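PDB 1YAC: YCAC GENE product from Escherichia coli, which is an octameric hydrolase of unknown specificity, built as a three-layer alpha-beta-alpha sandwich of the isochorismatase-like family. Local coordinates for residues 44-49 with 163-168; 55-60 with 94-99; 87-92 with 123-128; 185-188 with 193-196. All blocks are in the same frame, centred on the assembly; numbering follows the deposited sequence.

Contact 1: residues 44-49 with 163-168; sequences GDLAKY and MTWFGV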
loop_
_atom_site.group_PDB
_atom_site.type_symbol
_atom_site.label_atom_id
_atom_site.label_comp_id
_atom_site.label_asym_id
_atom_site.label_seq_id
_atom_site.Cartn_x
_atom_site.Cartn_y
_atom_site.Cartn_z
ATOM N N GLY A 44 7.263 -7.981 -27.124
ATOM C CA GLY A 44 7.655 -8.846 -28.225
ATOM C C GLY A 44 6.734 -8.647 -29.432
ATOM O O GLY A 44 7.199 -8.515 -30.576
ATOM N N ASP A 45 5.429 -8.574 -29.175
ATOM C CA ASP A 45 4.440 -8.399 -30.237
ATOM C C ASP A 45 4.621 -7.082 -30.974
ATOM O O ASP A 45 4.457 -7.025 -32.200
ATOM C CB ASP A 45 3.012 -8.475 -29.689
ATOM C CG ASP A 45 2.553 -9.893 -29.411
ATOM O OD1 ASP A 45 3.342 -10.859 -29.548
ATOM O OD2 ASP A 45 1.371 -10.039 -29.064
ATOM N N LEU A 46 4.950 -6.015 -30.248
ATOM C CA LEU A 46 5.131 -4.725 -30.907
ATOM C C LEU A 46 6.417 -4.725 -31.730
ATOM O O LEU A 46 6.451 -4.162 -32.829
ATOM C CB LEU A 46 5.068 -3.550 -29.915
ATOM C CG LEU A 46 6.227 -3.176 -28.993
ATOM C CD1 LEU A 46 7.269 -2.318 -29.724
ATOM C CD2 LEU A 46 5.675 -2.411 -27.796
ATOM N N ALA A 47 7.456 -5.386 -31.231
ATOM C CA ALA A 47 8.717 -5.463 -31.963
ATOM C C ALA A 47 8.453 -6.164 -33.296
ATOM O O ALA A 47 8.929 -5.734 -34.357
ATOM C CB ALA A 47 9.750 -6.235 -31.165
ATOM N N LYS A 48 7.672 -7.234 -33.236
ATOM C CA LYS A 48 7.322 -7.984 -34.431
ATOM C C LYS A 48 6.421 -7.153 -35.350
ATOM O O LYS A 48 6.675 -7.050 -36.561
ATOM C CB LYS A 48 6.625 -9.292 -34.043
ATOM C CG LYS A 48 6.157 -10.117 -35.228
ATOM C CD LYS A 48 7.004 -11.354 -35.446
ATOM C CE LYS A 48 8.454 -11.030 -35.700
ATOM N NZ LYS A 48 9.199 -12.254 -36.112
ATOM N N TYR A 49 5.395 -6.538 -34.767
ATOM C CA TYR A 49 4.453 -5.716 -35.530
ATOM C C TYR A 49 5.136 -4.583 -36.307
ATOM O O TYR A 49 4.832 -4.346 -37.480
ATOM C CB TYR A 49 3.380 -5.130 -34.609
ATOM C CG TYR A 49 2.436 -4.184 -35.325
ATOM C CD1 TYR A 49 1.575 -4.647 -36.318
ATOM C CD2 TYR A 49 2.426 -2.825 -35.027
ATOM C CE1 TYR A 49 0.728 -3.779 -36.995
ATOM C CE2 TYR A 49 1.587 -1.951 -35.699
ATOM C CZ TYR A 49 0.737 -2.437 -36.680
ATOM O OH TYR A 49 -0.125 -1.573 -37.331
ATOM N N MET A 163 10.431 4.727 -20.600
ATOM C CA MET A 163 9.161 4.577 -21.284
ATOM C C MET A 163 8.481 3.260 -20.888
ATOM O O MET A 163 9.046 2.433 -20.156
ATOM C CB MET A 163 9.380 4.651 -22.811
ATOM C CG MET A 163 9.580 6.104 -23.346
ATOM S SD MET A 163 9.733 6.140 -25.109
ATOM C CE MET A 163 8.061 6.189 -25.608
ATOM N N THR A 164 7.233 3.106 -21.307
ATOM C CA THR A 164 6.484 1.888 -21.023
ATOM C C THR A 164 5.984 1.362 -22.368
ATOM O O THR A 164 5.874 2.138 -23.322
ATOM C CB THR A 164 5.386 2.136 -19.951
ATOM O OG1 THR A 164 4.740 3.391 -20.186
ATOM C CG2 THR A 164 6.047 2.197 -18.561
ATOM N N TRP A 165 5.678 0.070 -22.457
ATOM C CA TRP A 165 5.320 -0.508 -23.747
ATOM C C TRP A 165 4.237 0.165 -24.570
ATOM O O TRP A 165 4.405 0.323 -25.775
ATOM C CB TRP A 165 5.128 -2.044 -23.674
ATOM C CG TRP A 165 3.786 -2.506 -23.204
ATOM C CD1 TRP A 165 3.461 -2.954 -21.955
ATOM C CD2 TRP A 165 2.579 -2.548 -23.978
ATOM N NE1 TRP A 165 2.120 -3.265 -21.902
ATOM C CE2 TRP A 165 1.556 -3.023 -23.130
ATOM C CE3 TRP A 165 2.262 -2.224 -25.307
ATOM C CZ2 TRP A 165 0.236 -3.184 -23.567
ATOM C CZ3 TRP A 165 0.955 -2.380 -25.741
ATOM C CH2 TRP A 165 -0.045 -2.856 -24.873
ATOM N N PHE A 166 3.140 0.574 -23.940
ATOM C CA PHE A 166 2.060 1.215 -24.690
ATOM C C PHE A 166 2.566 2.540 -25.268
ATOM O O PHE A 166 2.316 2.849 -26.442
ATOM C CB PHE A 166 0.829 1.420 -23.802
ATOM C CG PHE A 166 -0.314 2.119 -24.493
ATOM C CD1 PHE A 166 -1.198 1.409 -25.304
ATOM C CD2 PHE A 166 -0.531 3.483 -24.294
ATOM C CE1 PHE A 166 -2.285 2.045 -25.900
ATOM C CE2 PHE A 166 -1.613 4.124 -24.888
ATOM C CZ PHE A 166 -2.490 3.400 -25.690
ATOM N N GLY A 167 3.324 3.284 -24.457
ATOM C CA GLY A 167 3.902 4.535 -24.916
ATOM C C GLY A 167 4.852 4.295 -26.086
ATOM O O GLY A 167 4.849 5.049 -27.069
ATOM N N VAL A 168 5.670 3.244 -25.976
ATOM C CA VAL A 168 6.623 2.857 -27.030
ATOM C C VAL A 168 5.854 2.591 -28.349
ATOM O O VAL A 168 6.195 3.135 -29.405
ATOM C CB VAL A 168 7.433 1.563 -26.614
ATOM C CG1 VAL A 168 8.253 1.014 -27.793
ATOM C CG2 VAL A 168 8.368 1.867 -25.431
#

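Contact 2: residues 55-60 with 94-99; sequences ILTTSA and EDFVKA. Unlike the reference sequence in segment 55-60: Ala-60 (reference Phe).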
loop_
_atom_site.group_PDB
_atom_site.type_symbol
_atom_site.label_atom_id
_atom_site.label_comp_id
_atom_site.label_asym_id
_atom_site.label_seq_id
_atom_site.Cartn_x
_atom_site.Cartn_y
_atom_site.Cartn_z
ATOM N N ILE A 55 17.182 -8.273 -30.958
ATOM C CA ILE A 55 18.301 -9.060 -30.458
ATOM C C ILE A 55 17.941 -9.730 -29.130
ATOM O O ILE A 55 17.486 -9.072 -28.193
ATOM C CB ILE A 55 19.529 -8.161 -30.276
ATOM C CG1 ILE A 55 19.965 -7.636 -31.648
ATOM C CG2 ILE A 55 20.686 -8.922 -29.643
ATOM C CD1 ILE A 55 20.901 -6.494 -31.553
ATOM N N LEU A 56 18.084 -11.048 -29.087
ATOM C CA LEU A 56 17.803 -11.829 -27.888
ATOM C C LEU A 56 19.127 -12.244 -27.251
ATOM O O LEU A 56 20.096 -12.553 -27.951
ATOM C CB LEU A 56 17.028 -13.098 -28.247
ATOM C CG LEU A 56 15.753 -12.967 -29.073
ATOM C CD1 LEU A 56 15.247 -14.375 -29.381
ATOM C CD2 LEU A 56 14.698 -12.150 -28.340
ATOM N N THR A 57 19.185 -12.238 -25.925
ATOM C CA THR A 57 20.402 -12.652 -25.243
ATOM C C THR A 57 20.026 -13.262 -23.907
ATOM O O THR A 57 18.979 -12.936 -23.349
ATOM C CB THR A 57 21.422 -11.482 -25.078
ATOM O OG1 THR A 57 22.650 -11.981 -24.515
ATOM C CG2 THR A 57 20.859 -10.374 -24.189
ATOM N N THR A 58 20.827 -14.215 -23.448
ATOM C CA THR A 58 20.570 -14.889 -22.181
ATOM C C THR A 58 21.867 -15.023 -21.413
ATOM O O THR A 58 22.958 -14.959 -21.987
ATOM C CB THR A 58 19.980 -16.294 -22.384
ATOM O OG1 THR A 58 20.916 -17.090 -23.117
ATOM C CG2 THR A 58 18.648 -16.229 -23.138
ATOM N N SER A 59 21.739 -15.230 -20.112
ATOM C CA SER A 59 22.886 -15.370 -19.232
ATOM C C SER A 59 22.866 -16.749 -18.595
ATOM O O SER A 59 21.881 -17.116 -17.939
ATOM C CB SER A 59 22.814 -14.299 -18.135
ATOM O OG SER A 59 23.809 -14.512 -17.158
ATOM N N ALA A 60 23.931 -17.510 -18.838
ATOM C CA ALA A 60 24.104 -18.861 -18.284
ATOM C C ALA A 60 22.807 -19.660 -18.252
ATOM O O ALA A 60 22.440 -20.247 -17.229
ATOM C CB ALA A 60 24.728 -18.783 -16.885
ATOM N N GLU A 94 31.308 -9.414 -26.941
ATOM C CA GLU A 94 31.604 -8.901 -28.283
ATOM C C GLU A 94 30.559 -9.235 -29.356
ATOM O O GLU A 94 30.245 -8.393 -30.213
ATOM C CB GLU A 94 32.992 -9.363 -28.716
ATOM C CG GLU A 94 34.090 -8.843 -27.803
ATOM C CD GLU A 94 35.485 -9.231 -28.269
ATOM O OE1 GLU A 94 35.720 -10.437 -28.519
ATOM O OE2 GLU A 94 36.345 -8.328 -28.372
ATOM N N ASP A 95 30.023 -10.456 -29.316
ATOM C CA ASP A 95 28.999 -10.873 -30.269
ATOM C C ASP A 95 27.746 -10.033 -30.094
ATOM O O ASP A 95 27.093 -9.676 -31.075
ATOM C CB ASP A 95 28.631 -12.345 -30.078
ATOM C CG ASP A 95 29.631 -13.284 -30.707
ATOM O OD1 ASP A 95 30.483 -12.819 -31.492
ATOM O OD2 ASP A 95 29.557 -14.496 -30.435
ATOM N N PHE A 96 27.411 -9.726 -28.842
ATOM C CA PHE A 96 26.225 -8.928 -28.560
ATOM C C PHE A 96 26.350 -7.530 -29.175
ATOM O O PHE A 96 25.478 -7.107 -29.934
ATOM C CB PHE A 96 25.976 -8.839 -27.047
ATOM C CG PHE A 96 24.742 -8.062 -26.685
ATOM C CD1 PHE A 96 23.490 -8.666 -26.725
ATOM C CD2 PHE A 96 24.829 -6.714 -26.316
ATOM C CE1 PHE A 96 22.341 -7.947 -26.404
ATOM C CE2 PHE A 96 23.684 -5.989 -25.992
ATOM C CZ PHE A 96 22.441 -6.609 -26.039
ATOM N N VAL A 97 27.446 -6.835 -28.872
ATOM C CA VAL A 97 27.660 -5.486 -29.399
ATOM C C VAL A 97 27.670 -5.499 -30.933
ATOM O O VAL A 97 27.057 -4.640 -31.576
ATOM C CB VAL A 97 28.969 -4.837 -28.855
ATOM C CG1 VAL A 97 29.104 -3.419 -29.392
ATOM C CG2 VAL A 97 28.951 -4.786 -27.331
ATOM N N LYS A 98 28.323 -6.501 -31.517
ATOM C CA LYS A 98 28.378 -6.627 -32.973
ATOM C C LYS A 98 26.962 -6.720 -33.550
ATOM O O LYS A 98 26.618 -6.012 -34.506
ATOM C CB LYS A 98 29.173 -7.870 -33.370
ATOM C CG LYS A 98 30.552 -7.584 -33.908
ATOM C CD LYS A 98 31.241 -8.869 -34.349
ATOM C CE LYS A 98 30.443 -9.578 -35.436
ATOM N NZ LYS A 98 31.125 -10.828 -35.896
ATOM N N ALA A 99 26.129 -7.557 -32.937
ATOM C CA ALA A 99 24.754 -7.723 -33.405
ATOM C C ALA A 99 23.992 -6.399 -33.290
ATOM O O ALA A 99 23.291 -5.998 -34.225
ATOM C CB ALA A 99 24.045 -8.825 -32.620
#

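Contact 3: residues 87-92 with 123-128; sequences NINAWD and ALSAIE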
loop_
_atom_site.group_PDB
_atom_site.type_symbol
_atom_site.label_atom_id
_atom_site.label_comp_id
_atom_site.label_asym_id
_atom_site.label_seq_id
_atom_site.Cartn_x
_atom_site.Cartn_y
_atom_site.Cartn_z
ATOM N N ASN A 87 29.684 -13.112 -19.273
ATOM C CA ASN A 87 29.499 -11.670 -19.136
ATOM C C ASN A 87 28.132 -11.271 -18.605
ATOM O O ASN A 87 27.109 -11.563 -19.223
ATOM C CB ASN A 87 29.758 -10.965 -20.461
ATOM C CG ASN A 87 31.240 -10.764 -20.727
ATOM O OD1 ASN A 87 31.734 -11.068 -21.817
ATOM N ND2 ASN A 87 31.966 -10.267 -19.717
ATOM N N ILE A 88 28.131 -10.580 -17.476
ATOM C CA ILE A 88 26.892 -10.142 -16.837
ATOM C C ILE A 88 26.294 -8.982 -17.627
ATOM O O ILE A 88 25.103 -8.981 -17.930
ATOM C CB ILE A 88 27.140 -9.798 -15.347
ATOM C CG1 ILE A 88 27.511 -11.083 -14.588
ATOM C CG2 ILE A 88 25.907 -9.154 -14.745
ATOM C CD1 ILE A 88 27.806 -10.899 -13.103
ATOM N N ASN A 89 27.111 -7.973 -17.922
ATOM C CA ASN A 89 26.666 -6.840 -18.750
ATOM C C ASN A 89 26.781 -7.361 -20.201
ATOM O O ASN A 89 27.877 -7.716 -20.655
ATOM C CB ASN A 89 27.595 -5.641 -18.571
ATOM C CG ASN A 89 27.247 -4.497 -19.497
ATOM O OD1 ASN A 89 26.338 -4.589 -20.317
ATOM N ND2 ASN A 89 27.958 -3.397 -19.354
ATOM N N ALA A 90 25.650 -7.453 -20.908
ATOM C CA ALA A 90 25.629 -7.929 -22.291
ATOM C C ALA A 90 26.572 -7.140 -23.190
ATOM O O ALA A 90 27.120 -7.686 -24.154
ATOM C CB ALA A 90 24.216 -7.864 -22.858
ATOM N N TRP A 91 26.754 -5.856 -22.878
ATOM C CA TRP A 91 27.647 -5.008 -23.661
ATOM C C TRP A 91 29.100 -5.476 -23.604
ATOM O O TRP A 91 29.890 -5.100 -24.452
ATOM C CB TRP A 91 27.550 -3.544 -23.235
ATOM C CG TRP A 91 27.786 -2.624 -24.392
ATOM C CD1 TRP A 91 28.968 -2.014 -24.739
ATOM C CD2 TRP A 91 26.825 -2.220 -25.379
ATOM N NE1 TRP A 91 28.795 -1.261 -25.877
ATOM C CE2 TRP A 91 27.492 -1.372 -26.290
ATOM C CE3 TRP A 91 25.461 -2.498 -25.577
ATOM C CZ2 TRP A 91 26.838 -0.794 -27.389
ATOM C CZ3 TRP A 91 24.816 -1.923 -26.664
ATOM C CH2 TRP A 91 25.505 -1.081 -27.557
ATOM N N ASP A 92 29.456 -6.255 -22.584
ATOM C CA ASP A 92 30.810 -6.794 -22.459
ATOM C C ASP A 92 31.020 -8.004 -23.368
ATOM O O ASP A 92 32.143 -8.499 -23.500
ATOM C CB ASP A 92 31.106 -7.185 -21.012
ATOM C CG ASP A 92 31.462 -5.992 -20.141
ATOM O OD1 ASP A 92 31.944 -4.972 -20.680
ATOM O OD2 ASP A 92 31.263 -6.074 -18.912
ATOM N N ALA A 123 22.393 -0.543 -20.868
ATOM C CA ALA A 123 21.812 0.771 -21.191
ATOM C C ALA A 123 22.882 1.859 -20.992
ATOM O O ALA A 123 23.066 2.719 -21.848
ATOM C CB ALA A 123 20.579 1.071 -20.319
ATOM N N LEU A 124 23.606 1.791 -19.878
ATOM C CA LEU A 124 24.637 2.775 -19.569
ATOM C C LEU A 124 25.800 2.677 -20.554
ATOM O O LEU A 124 26.344 3.696 -20.989
ATOM C CB LEU A 124 25.126 2.590 -18.121
ATOM C CG LEU A 124 24.058 2.789 -17.037
ATOM C CD1 LEU A 124 24.618 2.460 -15.654
ATOM C CD2 LEU A 124 23.529 4.213 -17.083
ATOM N N SER A 125 26.181 1.451 -20.895
ATOM C CA SER A 125 27.272 1.216 -21.846
ATOM C C SER A 125 26.898 1.790 -23.211
ATOM O O SER A 125 27.704 2.469 -23.848
ATOM C CB SER A 125 27.544 -0.287 -21.981
ATOM O OG SER A 125 28.096 -0.843 -20.783
ATOM N N ALA A 126 25.660 1.547 -23.629
ATOM C CA ALA A 126 25.155 2.025 -24.916
ATOM C C ALA A 126 25.102 3.558 -24.983
ATOM O O ALA A 126 25.421 4.155 -26.016
ATOM C CB ALA A 126 23.783 1.413 -25.202
ATOM N N ILE A 127 24.714 4.190 -23.875
ATOM C CA ILE A 127 24.660 5.649 -23.813
ATOM C C ILE A 127 26.081 6.183 -23.996
ATOM O O ILE A 127 26.298 7.121 -24.776
ATOM C CB ILE A 127 24.046 6.148 -22.463
ATOM C CG1 ILE A 127 22.526 5.937 -22.474
ATOM C CG2 ILE A 127 24.385 7.634 -22.206
ATOM C CD1 ILE A 127 21.860 6.149 -21.124
ATOM N N GLU A 128 27.056 5.558 -23.339
ATOM C CA GLU A 128 28.445 6.008 -23.484
ATOM C C GLU A 128 28.903 5.881 -24.940
ATOM O O GLU A 128 29.677 6.696 -25.430
ATOM C CB GLU A 128 29.392 5.211 -22.585
ATOM C CG GLU A 128 30.857 5.576 -22.803
ATOM C CD GLU A 128 31.808 4.861 -21.862
ATOM O OE1 GLU A 128 31.428 4.567 -20.708
ATOM O OE2 GLU A 128 32.961 4.617 -22.272
#

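Contact 4: residues 185-188 with 193-196; sequences TLFS and DYRN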
loop_
_atom_site.group_PDB
_atom_site.type_symbol
_atom_site.label_atom_id
_atom_site.label_comp_id
_atom_site.label_asym_id
_atom_site.label_seq_id
_atom_site.Cartn_x
_atom_site.Cartn_y
_atom_site.Cartn_z
ATOM N N THR A 185 -5.377 -4.458 -32.799
ATOM C CA THR A 185 -5.203 -5.854 -32.417
ATOM C C THR A 185 -4.167 -5.972 -31.307
ATOM O O THR A 185 -4.391 -6.675 -30.314
ATOM C CB THR A 185 -4.801 -6.727 -33.637
ATOM O OG1 THR A 185 -5.881 -6.739 -34.574
ATOM C CG2 THR A 185 -4.522 -8.168 -33.218
ATOM N N LEU A 186 -3.056 -5.253 -31.455
ATOM C CA LEU A 186 -1.990 -5.269 -30.453
ATOM C C LEU A 186 -2.555 -4.788 -29.115
ATOM O O LEU A 186 -2.328 -5.406 -28.075
ATOM C CB LEU A 186 -0.835 -4.355 -30.884
ATOM C CG LEU A 186 0.312 -4.158 -29.875
ATOM C CD1 LEU A 186 1.182 -5.408 -29.838
ATOM C CD2 LEU A 186 1.158 -2.941 -30.267
ATOM N N PHE A 187 -3.309 -3.697 -29.152
ATOM C CA PHE A 187 -3.896 -3.137 -27.940
ATOM C C PHE A 187 -4.934 -4.072 -27.317
ATOM O O PHE A 187 -4.929 -4.323 -26.105
ATOM C CB PHE A 187 -4.513 -1.769 -28.242
ATOM C CG PHE A 187 -3.504 -0.691 -28.568
ATOM C CD1 PHE A 187 -2.131 -0.911 -28.415
ATOM C CD2 PHE A 187 -3.933 0.555 -29.020
ATOM C CE1 PHE A 187 -1.203 0.091 -28.708
ATOM C CE2 PHE A 187 -3.015 1.564 -29.316
ATOM C CZ PHE A 187 -1.644 1.329 -29.160
ATOM N N SER A 188 -5.819 -4.600 -28.148
ATOM C CA SER A 188 -6.857 -5.508 -27.673
ATOM C C SER A 188 -6.263 -6.765 -27.010
ATOM O O SER A 188 -6.765 -7.236 -25.989
ATOM C CB SER A 188 -7.777 -5.900 -28.844
ATOM O OG SER A 188 -8.807 -6.782 -28.422
ATOM N N ASP A 193 -8.923 -3.664 -20.682
ATOM C CA ASP A 193 -9.851 -2.534 -20.691
ATOM C C ASP A 193 -10.160 -2.064 -22.113
ATOM O O ASP A 193 -11.312 -1.756 -22.435
ATOM C CB ASP A 193 -9.310 -1.366 -19.847
ATOM C CG ASP A 193 -9.240 -1.697 -18.343
ATOM O OD1 ASP A 193 -10.168 -2.355 -17.808
ATOM O OD2 ASP A 193 -8.260 -1.280 -17.693
ATOM N N TYR A 194 -9.137 -2.034 -22.962
ATOM C CA TYR A 194 -9.319 -1.597 -24.336
ATOM C C TYR A 194 -10.116 -2.637 -25.116
ATOM O O TYR A 194 -11.003 -2.291 -25.907
ATOM C CB TYR A 194 -7.980 -1.344 -25.032
ATOM C CG TYR A 194 -8.169 -0.462 -26.245
ATOM C CD1 TYR A 194 -8.480 0.890 -26.089
ATOM C CD2 TYR A 194 -8.103 -0.982 -27.546
ATOM C CE1 TYR A 194 -8.723 1.708 -27.177
ATOM C CE2 TYR A 194 -8.349 -0.153 -28.660
ATOM C CZ TYR A 194 -8.657 1.190 -28.453
ATOM O OH TYR A 194 -8.878 2.053 -29.500
ATOM N N ARG A 195 -9.796 -3.906 -24.892
ATOM C CA ARG A 195 -10.524 -4.985 -25.556
ATOM C C ARG A 195 -12.017 -4.881 -25.223
ATOM O O ARG A 195 -12.865 -5.064 -26.094
ATOM C CB ARG A 195 -9.978 -6.359 -25.151
ATOM C CG ARG A 195 -10.841 -7.508 -25.671
ATOM C CD ARG A 195 -10.211 -8.879 -25.455
ATOM N NE ARG A 195 -9.160 -9.153 -26.433
ATOM C CZ ARG A 195 -8.505 -10.303 -26.526
ATOM N NH1 ARG A 195 -8.789 -11.299 -25.694
ATOM N NH2 ARG A 195 -7.557 -10.454 -27.439
ATOM N N ASN A 196 -12.336 -4.554 -23.966
ATOM C CA ASN A 196 -13.738 -4.422 -23.537
ATOM C C ASN A 196 -14.446 -3.277 -24.275
ATOM O O ASN A 196 -15.611 -3.408 -24.692
ATOM C CB ASN A 196 -13.820 -4.244 -22.021
ATOM C CG ASN A 196 -13.439 -5.510 -21.274
ATOM O OD1 ASN A 196 -13.511 -6.609 -21.828
ATOM N ND2 ASN A 196 -13.007 -5.366 -20.026
#

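Contact 1: residues 44-49 with 163-168
Leu-46 reaches across from its helix to the first turn of another, putting one methyl on Trp-165 and the other on Val-168. Its CD2 lies 3.6 Å from the backbone O of Trp-165 and 4.2 Å from the CB of the same residue, so it meets the base of the tryptophan and approaches the indole at a slant. Its CD1 meets the CG1 branch of Val-168 at 4.0 Å, the two side chains crossing at about a right angle. Leu-46 CG sits between the backbone N and the carbonyl carbon (chi1 78°), an uncommon choice for a leucine on a helix, and from there the two methyls spread over positions one helical turn apart. Val-168 turns CG1 anti to its own backbone N (chi1 170°), toward the leucine. A branched aliphatic residue suits this place because the backbones stay well apart, 8.3 Å between the CA atoms of Leu-46 and Trp-165, and its two methyls bridge the interval without needing a polar mate.

The touching side chains are buried and apolar, the backbone O of Trp-165 being the one polar atom they meet, and no hydrogen bond joins the two segments. The solvent side of helix 33-49 is polar instead: Lys-48 is exposed and holds the backbone O of Gln-75 through NZ, while Asp-45, partly exposed, bonds Gln-75 and His-190. The indole NE1 is satisfied by Asn-39 of helix 33-49, a polar tie between the two helices. Leu-186 of helix 180-190 also packs on Leu-46, Leu-172 extends the packing along helix 165-173, and Trp-165 rests on Val-136 of strand 132-136.

Contact 2: residues 55-60 with 94-99
Phe-96 rests one corner of its ring, CE1, against two side chains of strand 54-59. Thr-57 CG2 is 3.6 Å and Ile-55 CG2 3.8 Å from Phe-96 CE1; both methyls come at the ring obliquely, and the threonine side chain crosses the phenylalanine at about a right angle. Further along the helix, Ile-55 CD1 settles against the backbone of Ala-99, 3.5 Å from its C and 4.1 Å from its CB. The small alanine lets the tip of the isoleucine come right down onto the helix, whereas Phe-96 spans the interval near Thr-57.

The next shell explains these positions. Phe-96 holds CG anti to its backbone N (chi1 -178°), which swings the ring toward the sheet although the bond to its CB is not aimed there. Thr-57 uses both its branches, the methyl for the ring and the hydroxyl for Ile-82 O and Arg-84 NH1; these bonds probably hold the rotation that presents CG2 to the ring, while the strand backbone places CB. Ile-55 and Thr-57 are both beta-branched, well suited to a strand, and as alternate residues they face the same helix while Leu-56 points the other way. Asn-93 OD1 accepts a hydrogen bond from the backbone N of Phe-96.

The axes of strand 55-59 and helix 94-99 are almost antiparallel, at 166°, and approach to 9.7 Å. Helix 94-102 belongs to the beta-alpha-beta crossover from strand 81-84, outermost in this chain's sheet, over strands 54-59 and 13-18 to strand 107-112; Leu-16 and Ala-90 close around Phe-96.

Contact 3: residues 87-92 with 123-128
Trp-91 lays one face of its indole along helix 115-128, over Ser-125 and then Ala-126. The contact starts at its CB, 3.5 Å from Ser-125 CB, and tightens at CG, 3.4 Å from the same serine carbon. The five-membered ring carries on this contact as a CH-pi interaction, with Ser-125 CB 30° off the ring normal. NE1 turns to a polar partner, Glu-129 OE2, just beyond the helical segment. On the six-membered ring, CZ3 and CH2 meet the methyl of Ala-126, whose CB stands 4.1 Å from the ring centroid in a second CH-pi contact. Small residues suit these two helix positions because they admit a flat ring so close to the backbone.

Asn-89 braces the loop from beside the tryptophan. Its ND2 donates to Ser-125 OG at 2.9 Å, the hydroxyl lying in the amide plane, while its OD1 accepts the backbone N of Trp-91 in an Asx turn. Ser-125 OG in turn bonds the backbone O of Phe-121. With an alanine here, Ser-125 OG would probably lose its amide donor, though not its bond to Phe-121 O, and the Trp-91 N-H its Asx-turn acceptor, leaving the turn before the tryptophan less firmly set.

Trp-91 also touches Phe-96, Val-97 and Val-100, so it is wedged between helices 94-102 and 115-128, while Ala-126 packs on Val-133 of strand 132-136.

Contact 4: residues 185-188 with 193-196
Ser-188 with Arg-195, and Phe-187 with Tyr-194, form a short-range contact across the break between two consecutive helices, 180-190 and 192-204, which follow the last strand of the three-layer alpha-beta-alpha sandwich. One pair is apolar, the other polar. Phe-187 CB touches Tyr-194 CD2 at 3.7 Å, and Tyr-194 CE2 comes to the edge of the phenylalanine ring, near its plane. Both aromatic residues are buried: the Phe-187 ring meets that of Phe-166, at about 45° between planes, while Tyr-194 sends its hydroxyl to Asn-65 of a second subunit.

The polar pair lies at the more exposed side of the break, where the backbones come close, 4.3 Å between the CA atoms of Ser-188 and Arg-195. Arginine fits here because it can serve two partners: NE for the serine of its own chain, and NH1 for a salt bridge to Glu-71 of a fourth subunit. Replacing Arg-195 by a leucine would probably strand Ser-188 OG without this donor and cost Glu-71 of the fourth subunit its salt bridge.

Arg-195 is extended as far as CD and bends at chi3 (-78°), which turns the guanidinium so that its NE edge meets the serine. Ser-188 OG, held anti to its backbone N, lies in the guanidinium plane and accepts from Arg-195 NE at 3.1 Å, the N-H...O angle a nearly straight 169°.

In the fold
The four contacts form two touching pairs. Contacts 2 and 3, with centres 10 Å apart, meet where helix 94-102 follows the loop before it: Phe-96 CE2 lies 3.9 Å from Trp-91 CE3, and their segments alternate along the chain. Contacts 1 and 4, with centres 14 Å apart, meet through Phe-166 CE1 and Phe-187 CZ at 3.4 Å, and through Asp-45 CB and Leu-186 CD1 at 3.6 Å. Contact 4 lies about 33 Å from contact 2 and 35 Å from contact 3, centre to centre, across the chain's centre. In isochorismatase-like hydrolases the active site is expected near the carboxyl ends of the parallel strands; no site residue is assigned here.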